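Local coordinates for Ras GTPase-activating-like protein IQGAP2 (Homo sapiens, PDB 4EZA) that probably binds phosphoinositides through a C-terminal domain with a pseudo-C2 fold, in a scaffold protein named for its resemblance to Ras GTPase-activating proteins, at residues 74-79 with 95-100; 46-51 with 67-72; 85-90 with 103-108; 22-27 with 51-56. One frame throughout, in Å; residues are numbered along the deposited sequence.

Interaction 1 of 4, residues 74-79 with 95-100; sequences EKVQLN and KMFDKV
Phe97 reaches from a classic beta bulge, in which Met96 and Phe97 both face Val100, across the interior of the pseudo-C2 fold to strand 71-79. Its CG stands anti to the carbonyl carbon (chi1 -63°), which sends the ring toward Glu74 and Val76. Starting at the root, Phe97 CB lies 3.6 Å from Glu74 OE1. Further out, CD1 meets Glu74 CB at 3.5 Å, while CE1 lies between that same carbon and Val76 CG1. At the tip, CZ packs on Val76 CG1 at 3.6 Å, and the carbonyl carbon (C) of Lys75 sits at the ring edge. Glu74 and Phe97 run past each other in opposite directions, the carboxylate turned 47° from the ring plane. Met96 adds a second apolar touch, its CG to Val76 CG1, and its sulfur approaches Leu78 CD1. From strand 49-55, Phe51 packs on both Met96 and Phe97. An alanine in place of Phe97 would probably open a gap between the two sheets and leave Val76 CG1 and Glu74 CB without the ring they pack on. Water bridges the polar side of the contact: one molecule donates to Glu74 OE1 at 2.6 Å and accepts from Lys99 N at 3.0 Å.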
loop_
_atom_site.group_PDB
_atom_site.type_symbol
_atom_site.label_atom_id
_atom_site.label_comp_id
_atom_site.label_asym_id
_atom_site.label_seq_id
_atom_site.Cartn_x
_atom_site.Cartn_y
_atom_site.Cartn_z
ATOM N N GLU A 74 5.698 -7.772 -6.490
ATOM C CA GLU A 74 5.965 -7.980 -5.073
ATOM C C GLU A 74 4.678 -8.255 -4.316
ATOM O O GLU A 74 3.594 -7.905 -4.762
ATOM C CB GLU A 74 6.645 -6.741 -4.479
ATOM C CG GLU A 74 8.141 -6.876 -4.346
ATOM C CD GLU A 74 8.902 -5.713 -4.944
ATOM O OE1 GLU A 74 8.619 -4.543 -4.587
ATOM O OE2 GLU A 74 9.806 -5.979 -5.775
ATOM N N LYS A 75 4.817 -8.887 -3.155
ATOM C CA LYS A 75 3.686 -9.175 -2.283
ATOM C C LYS A 75 4.152 -8.946 -0.843
ATOM O O LYS A 75 5.276 -9.297 -0.496
ATOM C CB LYS A 75 3.291 -10.638 -2.478
ATOM C CG LYS A 75 2.226 -11.208 -1.561
ATOM C CD LYS A 75 2.214 -12.760 -1.570
ATOM C CE LYS A 75 2.605 -13.403 -2.894
ATOM N NZ LYS A 75 2.626 -14.898 -2.823
ATOM N N VAL A 76 3.291 -8.358 -0.020
ATOM C CA VAL A 76 3.603 -8.109 1.390
ATOM C C VAL A 76 2.370 -8.391 2.246
ATOM O O VAL A 76 1.242 -8.148 1.823
ATOM C CB VAL A 76 4.137 -6.663 1.636
ATOM C CG1 VAL A 76 3.038 -5.626 1.429
ATOM C CG2 VAL A 76 4.761 -6.524 3.033
ATOM N N GLN A 77 2.582 -8.936 3.437
ATOM C CA GLN A 77 1.496 -9.086 4.395
ATOM C C GLN A 77 1.639 -8.040 5.474
ATOM O O GLN A 77 2.726 -7.844 6.028
ATOM C CB GLN A 77 1.450 -10.512 4.952
ATOM C CG GLN A 77 0.997 -11.514 3.878
ATOM C CD GLN A 77 0.523 -12.855 4.413
ATOM O OE1 GLN A 77 -0.105 -13.627 3.684
ATOM N NE2 GLN A 77 0.820 -13.146 5.671
ATOM N N LEU A 78 0.529 -7.368 5.754
ATOM C CA LEU A 78 0.482 -6.318 6.765
ATOM C C LEU A 78 -0.476 -6.674 7.879
ATOM O O LEU A 78 -1.626 -7.052 7.630
ATOM C CB LEU A 78 0.072 -4.975 6.140
ATOM C CG LEU A 78 0.942 -4.504 4.970
ATOM C CD1 LEU A 78 0.322 -3.255 4.402
ATOM C CD2 LEU A 78 2.407 -4.230 5.428
ATOM N N ASN A 79 -0.002 -6.497 9.100
ATOM C CA ASN A 79 -0.729 -6.815 10.305
ATOM C C ASN A 79 -1.246 -5.516 10.908
ATOM O O ASN A 79 -0.479 -4.610 11.213
ATOM C CB ASN A 79 0.264 -7.522 11.251
ATOM C CG ASN A 79 -0.335 -7.926 12.582
ATOM O OD1 ASN A 79 -1.166 -7.229 13.158
ATOM N ND2 ASN A 79 0.110 -9.063 13.093
ATOM N N LYS A 95 8.116 2.198 4.082
ATOM C CA LYS A 95 8.378 1.606 2.769
ATOM C C LYS A 95 7.664 0.261 2.706
ATOM O O LYS A 95 8.217 -0.754 3.137
ATOM C CB LYS A 95 9.885 1.435 2.544
ATOM C CG LYS A 95 10.648 2.744 2.420
ATOM C CD LYS A 95 10.248 3.556 1.193
ATOM C CE LYS A 95 10.938 3.104 -0.083
ATOM N NZ LYS A 95 12.323 3.639 -0.290
ATOM N N MET A 96 6.417 0.281 2.226
ATOM C CA MET A 96 5.552 -0.896 2.160
ATOM C C MET A 96 6.140 -1.936 1.204
ATOM O O MET A 96 6.031 -3.155 1.446
ATOM C CB MET A 96 4.146 -0.466 1.721
ATOM C CG MET A 96 3.133 -1.579 1.472
ATOM S SD MET A 96 1.517 -0.920 1.046
ATOM C CE MET A 96 1.767 -0.382 -0.631
ATOM N N PHE A 97 6.782 -1.445 0.151
ATOM C CA PHE A 97 7.655 -2.243 -0.697
ATOM C C PHE A 97 8.980 -1.513 -0.791
ATOM O O PHE A 97 9.079 -0.362 -0.380
ATOM C CB PHE A 97 7.053 -2.453 -2.087
ATOM C CG PHE A 97 5.764 -3.225 -2.070
ATOM C CD1 PHE A 97 5.773 -4.609 -1.873
ATOM C CD2 PHE A 97 4.546 -2.587 -2.239
ATOM C CE1 PHE A 97 4.583 -5.330 -1.871
ATOM C CE2 PHE A 97 3.339 -3.315 -2.213
ATOM C CZ PHE A 97 3.373 -4.689 -2.037
ATOM N N ASP A 98 10.014 -2.194 -1.296
ATOM C CA ASP A 98 11.360 -1.627 -1.337
ATOM C C ASP A 98 11.387 -0.209 -1.911
ATOM O O ASP A 98 12.104 0.642 -1.407
ATOM C CB ASP A 98 12.317 -2.539 -2.121
ATOM C CG ASP A 98 13.063 -3.530 -1.224
ATOM O OD1 ASP A 98 12.994 -3.410 0.025
ATOM O OD2 ASP A 98 13.743 -4.428 -1.778
ATOM N N LYS A 99 10.578 0.031 -2.939
ATOM C CA LYS A 99 10.569 1.308 -3.648
ATOM C C LYS A 99 9.302 2.130 -3.390
ATOM O O LYS A 99 9.154 3.205 -3.957
ATOM C CB LYS A 99 10.711 1.071 -5.156
ATOM C CG LYS A 99 12.037 0.402 -5.615
ATOM C CD LYS A 99 12.299 0.529 -7.138
ATOM C CE LYS A 99 11.487 -0.473 -8.005
ATOM N NZ LYS A 99 12.035 -0.701 -9.410
ATOM N N VAL A 100 8.400 1.640 -2.547
ATOM C CA VAL A 100 7.088 2.272 -2.425
ATOM C C VAL A 100 6.880 2.834 -1.036
ATOM O O VAL A 100 6.752 2.076 -0.072
ATOM C CB VAL A 100 5.957 1.276 -2.751
ATOM C CG1 VAL A 100 4.612 1.944 -2.610
ATOM C CG2 VAL A 100 6.112 0.724 -4.193
HETATM O O HOH W 1 9.487 -2.101 -4.709
HETATM O O HOH W 2 9.831 -4.901 -1.718
#

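Interaction 2 of 4, residues 46-51 with 67-72; sequences FKNVTF and KFLGVE
Val49 CG2 comes in at the edge of the Phe68 ring, 3.9 Å from Phe68 CD1, while Leu69 CG, from the next residue in the turn, lies over one face, 3.7 Å above the plane and offset toward the rim. Phe68 has its CG anti to the backbone N (chi1 176°), which places the ring beside Val49 and Asn48, and its side chain crosses that of Val49 at about a right angle. The flat amide of Asn48 is touched by Leu69 CD2, 3.7 Å from Asn48 CG, the two side chains lying alongside and pointing the same way. The backbones pair as antiparallel strands at the open end of the hairpin of strands 49-55 and 61-68. Thr50 and Lys67 form a hydrogen-bonded pair: Lys67 N bonds to Thr50 O at 2.8 Å, and Thr50 N donates back to Lys67 O. Val49 and Phe68 form the non-hydrogen-bonded pair next to it. Asn48 O accepts from Leu69 N at 2.9 Å, and also from a water that Gly70 N donates to. Phe68 to Val71 is a type I' turn, carrying the chain into strand 71-79. On the other edge of strand 49-55 lies strand 22-25, and helix 26-32 packs against Val49 through Ala26.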
loop_
_atom_site.group_PDB
_atom_site.type_symbol
_atom_site.label_atom_id
_atom_site.label_comp_id
_atom_site.label_asym_id
_atom_site.label_seq_id
_atom_site.Cartn_x
_atom_site.Cartn_y
_atom_site.Cartn_z
ATOM N N PHE A 46 2.623 6.484 -12.899
ATOM C CA PHE A 46 1.977 5.873 -11.741
ATOM C C PHE A 46 0.696 5.101 -12.081
ATOM O O PHE A 46 0.328 4.181 -11.361
ATOM C CB PHE A 46 1.682 6.929 -10.664
ATOM C CG PHE A 46 2.870 7.289 -9.798
ATOM C CD1 PHE A 46 4.180 6.975 -10.158
ATOM C CD2 PHE A 46 2.655 7.987 -8.611
ATOM C CE1 PHE A 46 5.254 7.331 -9.347
ATOM C CE2 PHE A 46 3.709 8.352 -7.804
ATOM C CZ PHE A 46 5.017 8.040 -8.175
ATOM N N LYS A 47 0.023 5.476 -13.171
ATOM C CA LYS A 47 -1.166 4.742 -13.649
ATOM C C LYS A 47 -0.858 3.284 -13.997
ATOM O O LYS A 47 -1.761 2.438 -14.003
ATOM C CB LYS A 47 -1.773 5.447 -14.872
ATOM C CG LYS A 47 -0.845 5.480 -16.075
ATOM C CD LYS A 47 -1.438 6.196 -17.263
ATOM C CE LYS A 47 -0.394 6.287 -18.382
ATOM N NZ LYS A 47 -0.827 7.171 -19.511
ATOM N N ASN A 48 0.418 2.989 -14.263
ATOM C CA ASN A 48 0.848 1.650 -14.689
ATOM C C ASN A 48 1.175 0.692 -13.553
ATOM O O ASN A 48 1.462 -0.500 -13.772
ATOM C CB ASN A 48 2.032 1.782 -15.639
ATOM C CG ASN A 48 1.626 2.388 -16.965
ATOM O OD1 ASN A 48 0.477 2.237 -17.387
ATOM N ND2 ASN A 48 2.557 3.060 -17.636
ATOM N N VAL A 49 1.157 1.214 -12.334
ATOM C CA VAL A 49 1.295 0.405 -11.129
ATOM C C VAL A 49 -0.051 0.293 -10.451
ATOM O O VAL A 49 -0.761 1.298 -10.282
ATOM C CB VAL A 49 2.338 1.014 -10.154
ATOM C CG1 VAL A 49 2.288 0.332 -8.808
ATOM C CG2 VAL A 49 3.733 0.923 -10.772
ATOM N N THR A 50 -0.400 -0.927 -10.049
ATOM C CA THR A 50 -1.646 -1.159 -9.314
ATOM C C THR A 50 -1.320 -1.938 -8.056
ATOM O O THR A 50 -0.337 -2.683 -7.999
ATOM C CB THR A 50 -2.697 -1.897 -10.185
ATOM O OG1 THR A 50 -3.147 -1.022 -11.220
ATOM C CG2 THR A 50 -3.909 -2.340 -9.375
ATOM N N PHE A 51 -2.125 -1.720 -7.026
ATOM C CA PHE A 51 -2.030 -2.480 -5.786
ATOM C C PHE A 51 -3.338 -3.192 -5.546
ATOM O O PHE A 51 -4.385 -2.561 -5.596
ATOM C CB PHE A 51 -1.709 -1.563 -4.615
ATOM C CG PHE A 51 -0.435 -0.825 -4.786
ATOM C CD1 PHE A 51 0.782 -1.444 -4.495
ATOM C CD2 PHE A 51 -0.432 0.487 -5.266
ATOM C CE1 PHE A 51 1.985 -0.769 -4.703
ATOM C CE2 PHE A 51 0.754 1.158 -5.461
ATOM C CZ PHE A 51 1.960 0.541 -5.181
ATOM N N LYS A 67 1.636 -4.615 -8.601
ATOM C CA LYS A 67 1.697 -4.986 -10.026
ATOM C C LYS A 67 2.220 -3.869 -10.906
ATOM O O LYS A 67 2.039 -2.693 -10.624
ATOM C CB LYS A 67 0.334 -5.424 -10.537
ATOM C CG LYS A 67 -0.275 -6.567 -9.751
ATOM C CD LYS A 67 -1.511 -7.038 -10.493
ATOM C CE LYS A 67 -1.948 -8.407 -10.053
ATOM N NZ LYS A 67 -3.308 -8.699 -10.587
ATOM N N PHE A 68 2.887 -4.253 -11.981
ATOM C CA PHE A 68 3.332 -3.308 -12.982
ATOM C C PHE A 68 2.868 -3.866 -14.310
ATOM O O PHE A 68 3.218 -4.989 -14.681
ATOM C CB PHE A 68 4.859 -3.139 -12.960
ATOM C CG PHE A 68 5.375 -2.248 -14.040
ATOM C CD1 PHE A 68 5.147 -0.875 -13.985
ATOM C CD2 PHE A 68 6.059 -2.772 -15.137
ATOM C CE1 PHE A 68 5.621 -0.021 -14.997
ATOM C CE2 PHE A 68 6.527 -1.921 -16.156
ATOM C CZ PHE A 68 6.302 -0.556 -16.081
ATOM N N LEU A 69 2.089 -3.062 -15.018
ATOM C CA LEU A 69 1.515 -3.471 -16.294
ATOM C C LEU A 69 0.859 -4.845 -16.166
ATOM O O LEU A 69 1.015 -5.704 -17.047
ATOM C CB LEU A 69 2.581 -3.452 -17.413
ATOM C CG LEU A 69 3.190 -2.074 -17.721
ATOM C CD1 LEU A 69 4.280 -2.162 -18.800
ATOM C CD2 LEU A 69 2.135 -1.045 -18.115
ATOM N N GLY A 70 0.148 -5.040 -15.057
ATOM C CA GLY A 70 -0.574 -6.285 -14.786
ATOM C C GLY A 70 0.242 -7.470 -14.296
ATOM O O GLY A 70 -0.323 -8.513 -13.972
ATOM N N VAL A 71 1.562 -7.314 -14.219
ATOM C CA VAL A 71 2.453 -8.381 -13.739
ATOM C C VAL A 71 2.692 -8.190 -12.231
ATOM O O VAL A 71 3.055 -7.107 -11.810
ATOM C CB VAL A 71 3.809 -8.326 -14.485
ATOM C CG1 VAL A 71 4.736 -9.416 -14.024
ATOM C CG2 VAL A 71 3.613 -8.426 -16.007
ATOM N N GLU A 72 2.491 -9.228 -11.426
ATOM C CA GLU A 72 2.818 -9.156 -10.001
ATOM C C GLU A 72 4.324 -9.078 -9.776
ATOM O O GLU A 72 5.075 -9.984 -10.159
ATOM C CB GLU A 72 2.236 -10.331 -9.207
ATOM C CG GLU A 72 2.474 -10.191 -7.704
ATOM C CD GLU A 72 1.915 -11.337 -6.884
ATOM O OE1 GLU A 72 0.768 -11.755 -7.124
ATOM O OE2 GLU A 72 2.632 -11.789 -5.969
HETATM O O HOH W 3 -0.614 -2.930 -13.067
#

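Interaction 3 of 4, residues 85-90 with 103-108; sequences QMQYEG and NVNLLI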
loop_
_atom_site.group_PDB
_atom_site.type_symbol
_atom_site.label_atom_id
_atom_site.label_comp_id
_atom_site.label_asym_id
_atom_site.label_seq_id
_atom_site.Cartn_x
_atom_site.Cartn_y
_atom_site.Cartn_z
ATOM N N GLN A 85 0.681 0.050 16.071
ATOM C CA GLN A 85 1.829 0.299 16.923
ATOM C C GLN A 85 2.693 1.399 16.317
ATOM O O GLN A 85 3.122 2.314 17.034
ATOM C CB GLN A 85 2.644 -0.969 17.136
ATOM C CG GLN A 85 3.748 -0.736 18.135
ATOM C CD GLN A 85 4.739 -1.849 18.188
ATOM O OE1 GLN A 85 4.371 -3.024 18.230
ATOM N NE2 GLN A 85 6.027 -1.489 18.205
ATOM N N MET A 86 2.917 1.326 15.004
ATOM C CA MET A 86 3.669 2.377 14.308
ATOM C C MET A 86 3.023 3.728 14.554
ATOM O O MET A 86 3.717 4.701 14.881
ATOM C CB MET A 86 3.689 2.116 12.808
ATOM C CG MET A 86 4.535 0.948 12.448
ATOM S SD MET A 86 4.534 0.741 10.660
ATOM C CE MET A 86 5.223 -0.903 10.586
ATOM N N GLN A 87 1.699 3.780 14.405
ATOM C CA GLN A 87 0.935 5.016 14.594
ATOM C C GLN A 87 1.128 5.560 16.009
ATOM O O GLN A 87 1.414 6.743 16.189
ATOM C CB GLN A 87 -0.540 4.762 14.283
ATOM C CG GLN A 87 -1.453 5.922 14.654
ATOM C CD GLN A 87 -2.910 5.542 14.605
ATOM O OE1 GLN A 87 -3.531 5.279 15.643
ATOM N NE2 GLN A 87 -3.467 5.502 13.409
ATOM N N TYR A 88 1.015 4.697 17.009
ATOM C CA TYR A 88 1.169 5.135 18.399
ATOM C C TYR A 88 2.569 5.653 18.680
ATOM O O TYR A 88 2.759 6.514 19.551
ATOM C CB TYR A 88 0.816 4.010 19.359
ATOM C CG TYR A 88 -0.655 3.714 19.355
ATOM C CD1 TYR A 88 -1.586 4.745 19.474
ATOM C CD2 TYR A 88 -1.124 2.410 19.232
ATOM C CE1 TYR A 88 -2.952 4.482 19.462
ATOM C CE2 TYR A 88 -2.496 2.139 19.219
ATOM C CZ TYR A 88 -3.395 3.186 19.337
ATOM O OH TYR A 88 -4.746 2.947 19.343
ATOM N N GLU A 89 3.548 5.124 17.957
ATOM C CA GLU A 89 4.928 5.521 18.159
ATOM C C GLU A 89 5.370 6.692 17.283
ATOM O O GLU A 89 6.534 7.096 17.317
ATOM C CB GLU A 89 5.832 4.305 18.030
ATOM C CG GLU A 89 5.467 3.269 19.082
ATOM C CD GLU A 89 6.343 2.041 19.091
ATOM O OE1 GLU A 89 6.787 1.586 18.015
ATOM O OE2 GLU A 89 6.567 1.503 20.198
ATOM N N GLY A 90 4.426 7.258 16.541
ATOM C CA GLY A 90 4.656 8.457 15.751
ATOM C C GLY A 90 5.332 8.226 14.422
ATOM O O GLY A 90 5.832 9.165 13.822
ATOM N N ASN A 103 1.896 6.428 3.514
ATOM C CA ASN A 103 1.508 7.057 4.783
ATOM C C ASN A 103 0.763 6.035 5.659
ATOM O O ASN A 103 -0.244 5.468 5.225
ATOM C CB ASN A 103 0.664 8.303 4.484
ATOM C CG ASN A 103 0.189 8.993 5.750
ATOM O OD1 ASN A 103 -0.740 8.527 6.418
ATOM N ND2 ASN A 103 0.870 10.077 6.135
ATOM N N VAL A 104 1.259 5.816 6.880
ATOM C CA VAL A 104 0.710 4.804 7.799
ATOM C C VAL A 104 -0.759 5.047 8.132
ATOM O O VAL A 104 -1.602 4.146 7.963
ATOM C CB VAL A 104 1.576 4.687 9.090
ATOM C CG1 VAL A 104 0.897 3.785 10.126
ATOM C CG2 VAL A 104 2.960 4.155 8.753
ATOM N N ASN A 105 -1.083 6.263 8.569
ATOM C CA ASN A 105 -2.459 6.558 8.959
ATOM C C ASN A 105 -3.431 6.325 7.828
ATOM O O ASN A 105 -4.484 5.718 8.030
ATOM C CB ASN A 105 -2.604 7.972 9.527
ATOM C CG ASN A 105 -2.096 8.072 10.966
ATOM O OD1 ASN A 105 -1.684 7.071 11.582
ATOM N ND2 ASN A 105 -2.137 9.279 11.513
ATOM N N LEU A 106 -3.082 6.805 6.638
ATOM C CA LEU A 106 -3.987 6.667 5.508
ATOM C C LEU A 106 -4.025 5.241 4.971
ATOM O O LEU A 106 -5.061 4.816 4.455
ATOM C CB LEU A 106 -3.652 7.677 4.409
ATOM C CG LEU A 106 -3.819 9.122 4.882
ATOM C CD1 LEU A 106 -3.388 10.024 3.742
ATOM C CD2 LEU A 106 -5.263 9.445 5.273
ATOM N N LEU A 107 -2.922 4.506 5.130
ATOM C CA LEU A 107 -2.911 3.084 4.796
ATOM C C LEU A 107 -3.859 2.310 5.717
ATOM O O LEU A 107 -4.614 1.473 5.247
ATOM C CB LEU A 107 -1.500 2.526 4.856
ATOM C CG LEU A 107 -1.402 1.041 4.513
ATOM C CD1 LEU A 107 -1.789 0.774 3.072
ATOM C CD2 LEU A 107 0.014 0.609 4.850
ATOM N N ILE A 108 -3.837 2.604 7.019
ATOM C CA ILE A 108 -4.740 1.937 7.962
ATOM C C ILE A 108 -6.188 2.147 7.511
ATOM O O ILE A 108 -6.979 1.184 7.440
ATOM C CB ILE A 108 -4.504 2.435 9.389
ATOM C CG1 ILE A 108 -3.143 1.963 9.903
ATOM C CG2 ILE A 108 -5.612 1.908 10.323
ATOM C CD1 ILE A 108 -2.680 2.688 11.139
#
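This is a small surface contact between two helices, where the C-terminal end of helix 80-88 meets the first turns of helix 104-112. Gln87 and Asn105 make the polar part: Gln87 NE2 donates to Asn105 OD1 at 3.0 Å. The amide planes stand 85° apart, and the donor arrives 58° above the carbonyl plane and misses the lone pairs. Gln87 gets there with CG anti to the backbone N (chi1 171°) and the chain extended beyond it, passing Asn105 OD1 along its length, with CG at 3.3 Å from that oxygen. The same NE2 lies 3.7 Å from Ile108 CD1, one turn further along the partner helix. An alanine at Gln87 is likely to leave Asn105 OD1 without this donor and Ile108 CD1 with one neighbour fewer. Toward the interior the contact turns apolar, Met86 SD packing on Val104 CG2 at 4.2 Å, and Met94 of strand 93-97 touches both residues. Each helix end here is a recognised motif. Asn103 N-caps helix 104-112, its OD1 accepting from Leu106 N at 2.9 Å in the carbonyl plane, and Gly90, at positive phi, completes a Schellman motif that ends helix 80-88.

Interaction 4 of 4, residues 22-27 with 51-56; sequences VKYTAA and FDIIAT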
loop_
_atom_site.group_PDB
_atom_site.type_symbol
_atom_site.label_atom_id
_atom_site.label_comp_id
_atom_site.label_asym_id
_atom_site.label_seq_id
_atom_site.Cartn_x
_atom_site.Cartn_y
_atom_site.Cartn_z
ATOM N N VAL A 22 -9.608 -5.675 -3.772
ATOM C CA VAL A 22 -9.884 -4.289 -4.071
ATOM C C VAL A 22 -8.611 -3.739 -4.715
ATOM O O VAL A 22 -7.512 -3.926 -4.185
ATOM C CB VAL A 22 -10.210 -3.512 -2.790
ATOM C CG1 VAL A 22 -10.662 -2.100 -3.128
ATOM C CG2 VAL A 22 -11.291 -4.250 -1.990
ATOM N N LYS A 23 -8.761 -3.077 -5.856
ATOM C CA LYS A 23 -7.613 -2.582 -6.631
ATOM C C LYS A 23 -7.541 -1.064 -6.628
ATOM O O LYS A 23 -8.569 -0.387 -6.740
ATOM C CB LYS A 23 -7.684 -3.079 -8.087
ATOM C CG LYS A 23 -7.809 -4.592 -8.222
ATOM C CD LYS A 23 -7.906 -5.026 -9.685
ATOM C CE LYS A 23 -8.608 -6.376 -9.800
ATOM N NZ LYS A 23 -8.828 -6.799 -11.222
ATOM N N TYR A 24 -6.316 -0.537 -6.515
ATOM C CA TYR A 24 -6.051 0.901 -6.634
ATOM C C TYR A 24 -4.848 1.115 -7.522
ATOM O O TYR A 24 -3.871 0.396 -7.408
ATOM C CB TYR A 24 -5.758 1.531 -5.265
ATOM C CG TYR A 24 -6.855 1.350 -4.248
ATOM C CD1 TYR A 24 -7.905 2.269 -4.173
ATOM C CD2 TYR A 24 -6.856 0.260 -3.387
ATOM C CE1 TYR A 24 -8.922 2.115 -3.250
ATOM C CE2 TYR A 24 -7.896 0.087 -2.450
ATOM C CZ TYR A 24 -8.907 1.022 -2.396
ATOM O OH TYR A 24 -9.935 0.886 -1.489
ATOM N N THR A 25 -4.895 2.108 -8.393
ATOM C CA THR A 25 -3.669 2.498 -9.097
ATOM C C THR A 25 -2.797 3.327 -8.171
ATOM O O THR A 25 -3.291 3.963 -7.198
ATOM C CB THR A 25 -3.912 3.334 -10.369
ATOM O OG1 THR A 25 -4.459 4.604 -9.999
ATOM C CG2 THR A 25 -4.848 2.606 -11.340
ATOM N N ALA A 26 -1.497 3.352 -8.471
ATOM C CA ALA A 26 -0.585 4.204 -7.714
ATOM C C ALA A 26 -0.965 5.666 -7.885
ATOM O O ALA A 26 -0.838 6.460 -6.941
ATOM C CB ALA A 26 0.828 3.956 -8.144
ATOM N N ALA A 27 -1.439 6.028 -9.076
ATOM C CA ALA A 27 -1.875 7.404 -9.299
ATOM C C ALA A 27 -2.997 7.815 -8.334
ATOM O O ALA A 27 -2.952 8.895 -7.729
ATOM C CB ALA A 27 -2.291 7.598 -10.748
ATOM N N PHE A 51 -2.125 -1.720 -7.026
ATOM C CA PHE A 51 -2.030 -2.480 -5.786
ATOM C C PHE A 51 -3.338 -3.192 -5.546
ATOM O O PHE A 51 -4.385 -2.561 -5.596
ATOM C CB PHE A 51 -1.709 -1.563 -4.615
ATOM C CG PHE A 51 -0.435 -0.825 -4.786
ATOM C CD1 PHE A 51 0.782 -1.444 -4.495
ATOM C CD2 PHE A 51 -0.432 0.487 -5.266
ATOM C CE1 PHE A 51 1.985 -0.769 -4.703
ATOM C CE2 PHE A 51 0.754 1.158 -5.461
ATOM C CZ PHE A 51 1.960 0.541 -5.181
ATOM N N ASP A 52 -3.268 -4.506 -5.359
ATOM C CA ASP A 52 -4.435 -5.337 -5.044
ATOM C C ASP A 52 -4.406 -5.593 -3.552
ATOM O O ASP A 52 -3.371 -6.030 -3.031
ATOM C CB ASP A 52 -4.382 -6.708 -5.751
ATOM C CG ASP A 52 -4.594 -6.625 -7.261
ATOM O OD1 ASP A 52 -4.839 -5.520 -7.801
ATOM O OD2 ASP A 52 -4.518 -7.695 -7.916
ATOM N N ILE A 53 -5.520 -5.332 -2.871
ATOM C CA ILE A 53 -5.617 -5.575 -1.436
ATOM C C ILE A 53 -6.560 -6.727 -1.195
ATOM O O ILE A 53 -7.725 -6.654 -1.565
ATOM C CB ILE A 53 -6.177 -4.372 -0.669
ATOM C CG1 ILE A 53 -5.493 -3.057 -1.064
ATOM C CG2 ILE A 53 -6.147 -4.651 0.843
ATOM C CD1 ILE A 53 -4.043 -2.948 -0.780
ATOM N N ILE A 54 -6.063 -7.779 -0.558
ATOM C CA ILE A 54 -6.866 -8.978 -0.335
ATOM C C ILE A 54 -6.899 -9.330 1.152
ATOM O O ILE A 54 -5.855 -9.370 1.813
ATOM C CB ILE A 54 -6.328 -10.171 -1.166
ATOM C CG1 ILE A 54 -5.629 -9.670 -2.443
ATOM C CG2 ILE A 54 -7.463 -11.129 -1.513
ATOM C CD1 ILE A 54 -4.392 -10.467 -2.865
ATOM N N ALA A 55 -8.107 -9.538 1.684
ATOM C CA ALA A 55 -8.277 -10.069 3.036
ATOM C C ALA A 55 -7.710 -11.477 3.089
ATOM O O ALA A 55 -7.857 -12.251 2.136
ATOM C CB ALA A 55 -9.758 -10.093 3.431
ATOM N N THR A 56 -7.038 -11.797 4.191
ATOM C CA THR A 56 -6.573 -13.163 4.395
ATOM C C THR A 56 -7.540 -13.886 5.336
ATOM O O THR A 56 -8.479 -13.279 5.866
ATOM C CB THR A 56 -5.131 -13.221 4.953
ATOM O OG1 THR A 56 -5.114 -12.793 6.323
ATOM C CG2 THR A 56 -4.189 -12.352 4.136
#
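Val22 pairs with Ile53 through two backbone hydrogen bonds, Ile53 N to Val22 O at 2.8 Å and Val22 N to Ile53 O at 3.1 Å. Next along, Lys23 faces Asp52 as a non-hydrogen-bonded pair, their side chains side by side and pointing the same way. The aliphatic part of Lys23 does the touching: its CG is 3.1 Å from Asp52 OD1, while its NZ lies beyond, 5.4 Å from that oxygen. Asp52 OD1 is buried here without a polar partner; OD2 is held by a salt bridge to Lys67 of strand 61-68, which probably helps keep the carboxylate ionised. Strand 22-25 is an outermost strand of the antiparallel four-stranded sheet of the pseudo-C2 domain, its direction 157° from that of residues 51-55, close to antiparallel. Tyr24 then repeats the hydrogen-bonded pattern with Phe51, Phe51 N to Tyr24 O at 2.8 Å. With CG anti to the carbonyl carbon (chi1 -58°), the Tyr24 ring turns its edge to Ile53, CE2 to CG1 at 4.2 Å. Thr25 caps helix 26-32, its OG1 bonded to Lys28 N, as the chain leaves the strand. In the first turn of that helix, Ala26 CB rests 3.9 Å from Phe51 CE2.

In the fold
Interactions 2 and 4 share strand 49-55 and flank it on its two edges, with centres about 10 Å apart; Phe51 belongs to both, and the Lys67 to Asp52 salt bridge joins them. Phe51 also packs on Met96, Phe97 and Val100, tying them to interaction 1, where strand 71-79 of the four-stranded sheet meets the bulge of the three-stranded one. Interaction 3, its centre about 25 Å from that of interaction 2, touches interaction 1 through Leu107. Along the chain, interactions 4 and 2 alternate their segments, as do 1 and 3, the first pair closing before the second opens. The contacts thus run from sheet pairing on one side of the domain's centre to a helix-helix contact on the other.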